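Side-chain contacts in transcriptional regulator, SorC family (Enterococcus faecalis, PDB 2O0M), which probably acts as a sugar-responsive transcriptional regulator, binding DNA through one domain and a carbohydrate effector through another: residues D118-K121 against K122-S125; L137-N141 against G142-I146; M260-L263 against K264-A268. All coordinates share one frame; numbering follows the deposited sequence.

Contact 1: residues D118-K121 against K122-S125; sequences DIQK and KVLS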
# COMPACT_ATOMS: atom_id res chain seq x y z
N ASP A 118 17.35 -2.14 -0.30
CA ASP A 118 17.73 -3.49 0.12
C ASP A 118 18.87 -3.46 1.13
O ASP A 118 18.90 -4.24 2.07
CB ASP A 118 18.16 -4.35 -1.07
CG ASP A 118 17.00 -4.79 -1.94
OD1 ASP A 118 15.91 -5.04 -1.41
OD2 ASP A 118 17.21 -4.89 -3.17
N ILE A 119 19.83 -2.56 0.92
CA ILE A 119 21.05 -2.55 1.71
C ILE A 119 21.25 -1.29 2.57
O ILE A 119 22.12 -1.27 3.45
CB ILE A 119 22.29 -2.83 0.81
CG1 ILE A 119 22.70 -1.60 -0.01
CG2 ILE A 119 22.02 -4.02 -0.12
CD1 ILE A 119 23.84 -1.85 -1.02
N GLN A 120 20.43 -0.26 2.33
CA GLN A 120 20.56 1.02 3.04
C GLN A 120 19.28 1.41 3.76
O GLN A 120 18.30 1.80 3.11
CB GLN A 120 20.89 2.15 2.08
CG GLN A 120 22.12 1.92 1.24
CD GLN A 120 22.28 2.97 0.20
OE1 GLN A 120 22.29 4.16 0.50
NE2 GLN A 120 22.40 2.55 -1.05
N LYS A 121 19.30 1.36 5.08
CA LYS A 121 18.10 1.67 5.87
C LYS A 121 17.61 3.10 5.71
O LYS A 121 16.40 3.34 5.80
CB LYS A 121 18.33 1.36 7.35
CG LYS A 121 18.26 -0.12 7.63
CD LYS A 121 18.53 -0.43 9.10
CE LYS A 121 18.55 -1.93 9.33
NZ LYS A 121 17.36 -2.58 8.72
N LYS A 122 18.50 4.05 5.45
CA LYS A 122 18.08 5.45 5.33
C LYS A 122 17.10 5.66 4.17
O LYS A 122 16.28 6.57 4.21
CB LYS A 122 19.28 6.40 5.19
CG LYS A 122 18.89 7.88 4.89
CD LYS A 122 20.06 8.86 5.06
CE LYS A 122 19.72 10.30 4.62
NZ LYS A 122 19.44 10.44 3.16
N VAL A 123 17.17 4.82 3.14
CA VAL A 123 16.29 4.98 1.98
C VAL A 123 14.82 4.90 2.39
O VAL A 123 14.00 5.64 1.87
CB VAL A 123 16.61 3.96 0.86
CG1 VAL A 123 15.59 4.05 -0.29
CG2 VAL A 123 18.02 4.19 0.31
N LEU A 124 14.49 4.01 3.32
CA LEU A 124 13.10 3.89 3.80
C LEU A 124 12.66 5.13 4.58
O LEU A 124 11.53 5.59 4.46
CB LEU A 124 12.92 2.64 4.66
CG LEU A 124 13.06 1.30 3.93
CD1 LEU A 124 12.67 0.16 4.86
CD2 LEU A 124 12.21 1.24 2.67
N SER A 125 13.58 5.68 5.37
CA SER A 125 13.35 6.96 6.05
C SER A 125 13.13 8.06 5.02
O SER A 125 12.22 8.88 5.16
CB SER A 125 14.54 7.30 6.98
OG SER A 125 14.52 8.67 7.37
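Gln120 and Val123 meet where the chain winds into helix 122-138, the long helix that follows strand 109-113 in the Rossmann-like, putative sugar-binding domain. Backbone bonds reaching three residues ahead make this opening turn. Val123 N donates to Gln120 O at 3.2 Å, fairly straight with an N-H...O angle of 150°. The donor stands 50° out of the carbonyl plane, so the N-H comes in over the C=O group and not on a lone pair. One residue on, Leu124 N reaches Lys121 O at 3.2 Å, but this second bond is weak and bent. The two carbonyls therefore hold the start of the helix unequally.

Lys122 runs out almost fully extended and bends only at its last torsion, and its NZ forms a salt bridge with Asp126, one turn further along the same helix. Before the turn, Asp118 ties the loop down: its backbone N bonds to the Asp116 carboxylate and its OD1 to the hydroxyl of Thr311.

Val123 is the buried residue here, and its side chain and that of Leu124 also touch Ser117 of the preceding loop. Leu124 CB lies 3.7 Å from Lys121 O, the acceptor of its backbone N-H in the weak bond. In Val123, CG1 lies anti to the backbone N (chi1 174°), which places the other branch, CG2, next to that N and hence alongside the Gln120 carbonyl. The valine thus packs round the same oxygen that its own N-H grips: CB lies 3.5 Å from Gln120 O and CG2 3.7 Å from it, while CG2 also rests 3.9 Å from Gln120 CB.

Contact 2: residues L137-N141 against G142-I146; sequences LLLPN and GENTI
Leu139 and Asn144 face each other with their CA atoms 7.2 Å apart, because the chain leaves helical angles at Leu139, runs extended through Pro140 and Asn141, and turns at Gly142 (phi 105°) into strand 142-148. Inside this bend, Leu139 turns in toward the strand, and Asn144 and Ile146 turn toward it from the strand side. Leu139 has CG beside its backbone N (chi1 -64°), which sends CD1 down to the strand, where it meets Ile146 CD1 at 4.2 Å with the two side chains crossing at a slant. This is the helix-to-strand return of a beta-alpha-beta crossover: helix 122-138 hands the chain back to the parallel sheet, with strands 169-175 and 238-245 flanking the new strand. Cys238 and Asn171 from those neighbours close round Leu139 and Ile146.

Nearer the turn, Asn144 CG lies 3.7 Å from Pro140 O. The carbonyl of Leu139, just past the helix, takes a hydrogen bond from the guanidinium of Arg169 and so is satisfied from the adjoining strand. Glu143 points away from the bend, and its OE2 is hydrogen-bonded to His170 ND1.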
# COMPACT_ATOMS: atom_id res chain seq x y z
N LEU A 137 1.74 18.27 -1.06
CA LEU A 137 1.40 18.85 -2.36
C LEU A 137 0.01 18.41 -2.85
O LEU A 137 -0.76 19.23 -3.34
CB LEU A 137 2.45 18.46 -3.41
CG LEU A 137 2.14 18.76 -4.88
CD1 LEU A 137 2.25 20.25 -5.14
CD2 LEU A 137 3.08 18.01 -5.83
N LEU A 138 -0.27 17.11 -2.74
CA LEU A 138 -1.46 16.51 -3.35
C LEU A 138 -2.75 16.74 -2.55
O LEU A 138 -3.79 17.04 -3.13
CB LEU A 138 -1.27 14.99 -3.57
CG LEU A 138 -0.32 14.50 -4.67
CD1 LEU A 138 -0.31 12.98 -4.73
CD2 LEU A 138 -0.68 15.07 -6.05
N LEU A 139 -2.70 16.59 -1.23
CA LEU A 139 -3.93 16.60 -0.43
C LEU A 139 -4.50 18.02 -0.27
O LEU A 139 -3.81 18.92 0.23
CB LEU A 139 -3.68 15.97 0.95
CG LEU A 139 -3.30 14.49 0.95
CD1 LEU A 139 -3.06 14.09 2.39
CD2 LEU A 139 -4.38 13.61 0.32
N PRO A 140 -5.74 18.23 -0.73
CA PRO A 140 -6.36 19.54 -0.57
C PRO A 140 -6.82 19.85 0.85
O PRO A 140 -6.88 18.97 1.71
CB PRO A 140 -7.60 19.46 -1.46
CG PRO A 140 -7.46 18.25 -2.25
CD PRO A 140 -6.63 17.31 -1.46
N ASN A 141 -7.18 21.11 1.07
CA ASN A 141 -7.85 21.49 2.30
C ASN A 141 -9.18 20.78 2.41
O ASN A 141 -9.72 20.32 1.41
CB ASN A 141 -8.08 23.01 2.35
CG ASN A 141 -6.83 23.77 2.67
OD1 ASN A 141 -5.88 23.23 3.24
ND2 ASN A 141 -6.82 25.05 2.32
N GLY A 142 -9.71 20.73 3.62
CA GLY A 142 -10.94 20.00 3.90
C GLY A 142 -10.64 18.70 4.63
O GLY A 142 -9.62 18.59 5.32
N GLU A 143 -11.54 17.74 4.49
CA GLU A 143 -11.43 16.46 5.19
C GLU A 143 -10.98 15.38 4.21
O GLU A 143 -11.72 15.00 3.30
CB GLU A 143 -12.77 16.06 5.81
CG GLU A 143 -13.40 17.13 6.70
CD GLU A 143 -12.60 17.42 7.94
OE1 GLU A 143 -12.18 16.45 8.61
OE2 GLU A 143 -12.43 18.62 8.27
N ASN A 144 -9.76 14.89 4.40
CA ASN A 144 -9.22 13.82 3.57
C ASN A 144 -9.22 12.51 4.33
O ASN A 144 -8.99 12.49 5.53
CB ASN A 144 -7.78 14.15 3.17
CG ASN A 144 -7.67 15.48 2.47
OD1 ASN A 144 -6.93 16.39 2.91
ND2 ASN A 144 -8.39 15.61 1.37
N THR A 145 -9.51 11.42 3.61
CA THR A 145 -9.39 10.07 4.16
C THR A 145 -8.35 9.31 3.33
O THR A 145 -8.50 9.16 2.11
CB THR A 145 -10.74 9.36 4.18
OG1 THR A 145 -11.65 10.10 5.01
CG2 THR A 145 -10.61 7.93 4.69
N ILE A 146 -7.29 8.88 4.01
CA ILE A 146 -6.18 8.17 3.41
C ILE A 146 -6.20 6.72 3.86
O ILE A 146 -6.02 6.42 5.05
CB ILE A 146 -4.83 8.79 3.80
CG1 ILE A 146 -4.77 10.27 3.42
CG2 ILE A 146 -3.67 8.04 3.14
CD1 ILE A 146 -5.14 11.21 4.54

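Contact 3: residues M260-L263 against K264-A268; sequences MVML and KQKNA
Gln265 folds back over Val261 and Met262 (a selenomethionine) in the last turn of helix 257-265. Its CB sits 3.8 Å from Val261 O, the carbonyl that accepts the Gln265 N-H at 3.1 Å. CG takes the crowded position between backbone N and carbonyl carbon (chi1 64°), and there it touches two helix carbonyls at once, 3.4 Å from Val261 O and 3.4 Å from Met262 O. CD carries on against Val261 O, and the amide at the tip spreads over the two residues: OE1 lies 3.9 Å from Val261 CG1 and NE2 3.5 Å from Met262 CA.

Beside it, Lys266 runs alongside Met262, pointing the same way, its CE against the selenomethionine CG. The helix then ends in a Schellman motif. Asn267 is the C-prime residue at positive phi (54°): its N bonds to Lys264 O and Ala268 N bonds to Leu263 O, the latter 3.1 Å long and nearly straight at 173°. The same reversal brings Ala268 CB to 3.9 Å from Leu263 CD2, with Ala250 and Tyr285 against Leu263, and Ala246 and Val284 against Ala268. Gln265 thus lays its carbons over two backbone carbonyls, Lys266 and Met262 meet through carbon atoms, and the Schellman N-H groups satisfy Leu263 O and Lys264 O while a small apolar contact accompanies the reversal.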
# COMPACT_ATOMS: atom_id res chain seq x y z
N MSE A 260 -0.77 -21.49 -0.55
CA MSE A 260 0.65 -21.36 -0.88
C MSE A 260 0.98 -22.19 -2.12
O MSE A 260 1.64 -21.71 -3.04
CB MSE A 260 1.51 -21.83 0.29
CG MSE A 260 2.96 -21.92 -0.03
SE MSE A 260 3.70 -20.27 -0.82
CE MSE A 260 4.11 -19.47 0.86
N VAL A 261 0.53 -23.44 -2.13
CA VAL A 261 0.80 -24.32 -3.26
C VAL A 261 0.15 -23.77 -4.54
O VAL A 261 0.78 -23.79 -5.60
CB VAL A 261 0.32 -25.75 -2.99
CG1 VAL A 261 0.41 -26.60 -4.26
CG2 VAL A 261 1.16 -26.36 -1.88
N MSE A 262 -1.08 -23.28 -4.42
CA MSE A 262 -1.82 -22.69 -5.55
C MSE A 262 -1.05 -21.46 -6.10
O MSE A 262 -0.88 -21.30 -7.31
CB MSE A 262 -3.27 -22.36 -5.12
CG MSE A 262 -4.30 -22.10 -6.26
SE MSE A 262 -6.27 -22.07 -5.75
CE MSE A 262 -6.17 -21.69 -3.87
N LEU A 263 -0.54 -20.61 -5.21
CA LEU A 263 0.18 -19.41 -5.66
C LEU A 263 1.48 -19.73 -6.41
O LEU A 263 1.82 -19.07 -7.38
CB LEU A 263 0.49 -18.49 -4.47
CG LEU A 263 -0.72 -17.72 -3.93
CD1 LEU A 263 -0.35 -17.05 -2.63
CD2 LEU A 263 -1.25 -16.70 -4.93
N LYS A 264 2.18 -20.76 -5.94
CA LYS A 264 3.38 -21.24 -6.62
C LYS A 264 3.09 -21.71 -8.03
O LYS A 264 3.80 -21.37 -8.98
CB LYS A 264 3.97 -22.41 -5.85
CG LYS A 264 4.92 -22.02 -4.78
CD LYS A 264 5.12 -23.19 -3.86
CE LYS A 264 4.42 -22.95 -2.58
NZ LYS A 264 5.18 -21.96 -1.82
N GLN A 265 2.05 -22.52 -8.17
CA GLN A 265 1.76 -23.11 -9.47
C GLN A 265 1.12 -22.12 -10.44
O GLN A 265 1.24 -22.30 -11.65
CB GLN A 265 0.97 -24.41 -9.36
CG GLN A 265 -0.41 -24.32 -8.77
CD GLN A 265 -0.84 -25.63 -8.10
OE1 GLN A 265 -0.14 -26.65 -8.15
NE2 GLN A 265 -2.00 -25.60 -7.46
N LYS A 266 0.49 -21.06 -9.92
CA LYS A 266 -0.01 -19.97 -10.79
C LYS A 266 1.06 -18.88 -11.02
O LYS A 266 0.78 -17.85 -11.62
CB LYS A 266 -1.31 -19.36 -10.24
CG LYS A 266 -2.42 -20.39 -10.00
CD LYS A 266 -3.79 -19.86 -10.34
CE LYS A 266 -4.89 -20.61 -9.58
NZ LYS A 266 -6.16 -20.69 -10.37
N ASN A 267 2.28 -19.14 -10.56
CA ASN A 267 3.44 -18.28 -10.80
C ASN A 267 3.19 -16.84 -10.37
O ASN A 267 3.48 -15.89 -11.10
CB ASN A 267 3.86 -18.36 -12.27
CG ASN A 267 4.28 -19.76 -12.67
OD1 ASN A 267 3.73 -20.33 -13.62
ND2 ASN A 267 5.23 -20.33 -11.95
N ALA A 268 2.64 -16.70 -9.17
CA ALA A 268 2.40 -15.39 -8.57
C ALA A 268 3.72 -14.68 -8.33
O ALA A 268 4.67 -15.26 -7.81
CB ALA A 268 1.63 -15.53 -7.27

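Overall arrangement
All three contacts lie in the putative sugar-binding domain and follow one another along the chain. Contacts 1 and 2 mark the two ends of helix 122-138, their centres about 28 Å apart; between them this helix carries the chain from strand 109-113 across to strand 142-148, two strands of the parallel part of the sheet. Contact 3 ends helix 257-265, beyond strand 238-245, which pairs with strand 142-148; this helix touches strand 283-286 in the antiparallel part. Its centre is about 30 Å from that of contact 1 and 39 Å from that of contact 2, which lies on the opposite side of the chain's centre. None touches another.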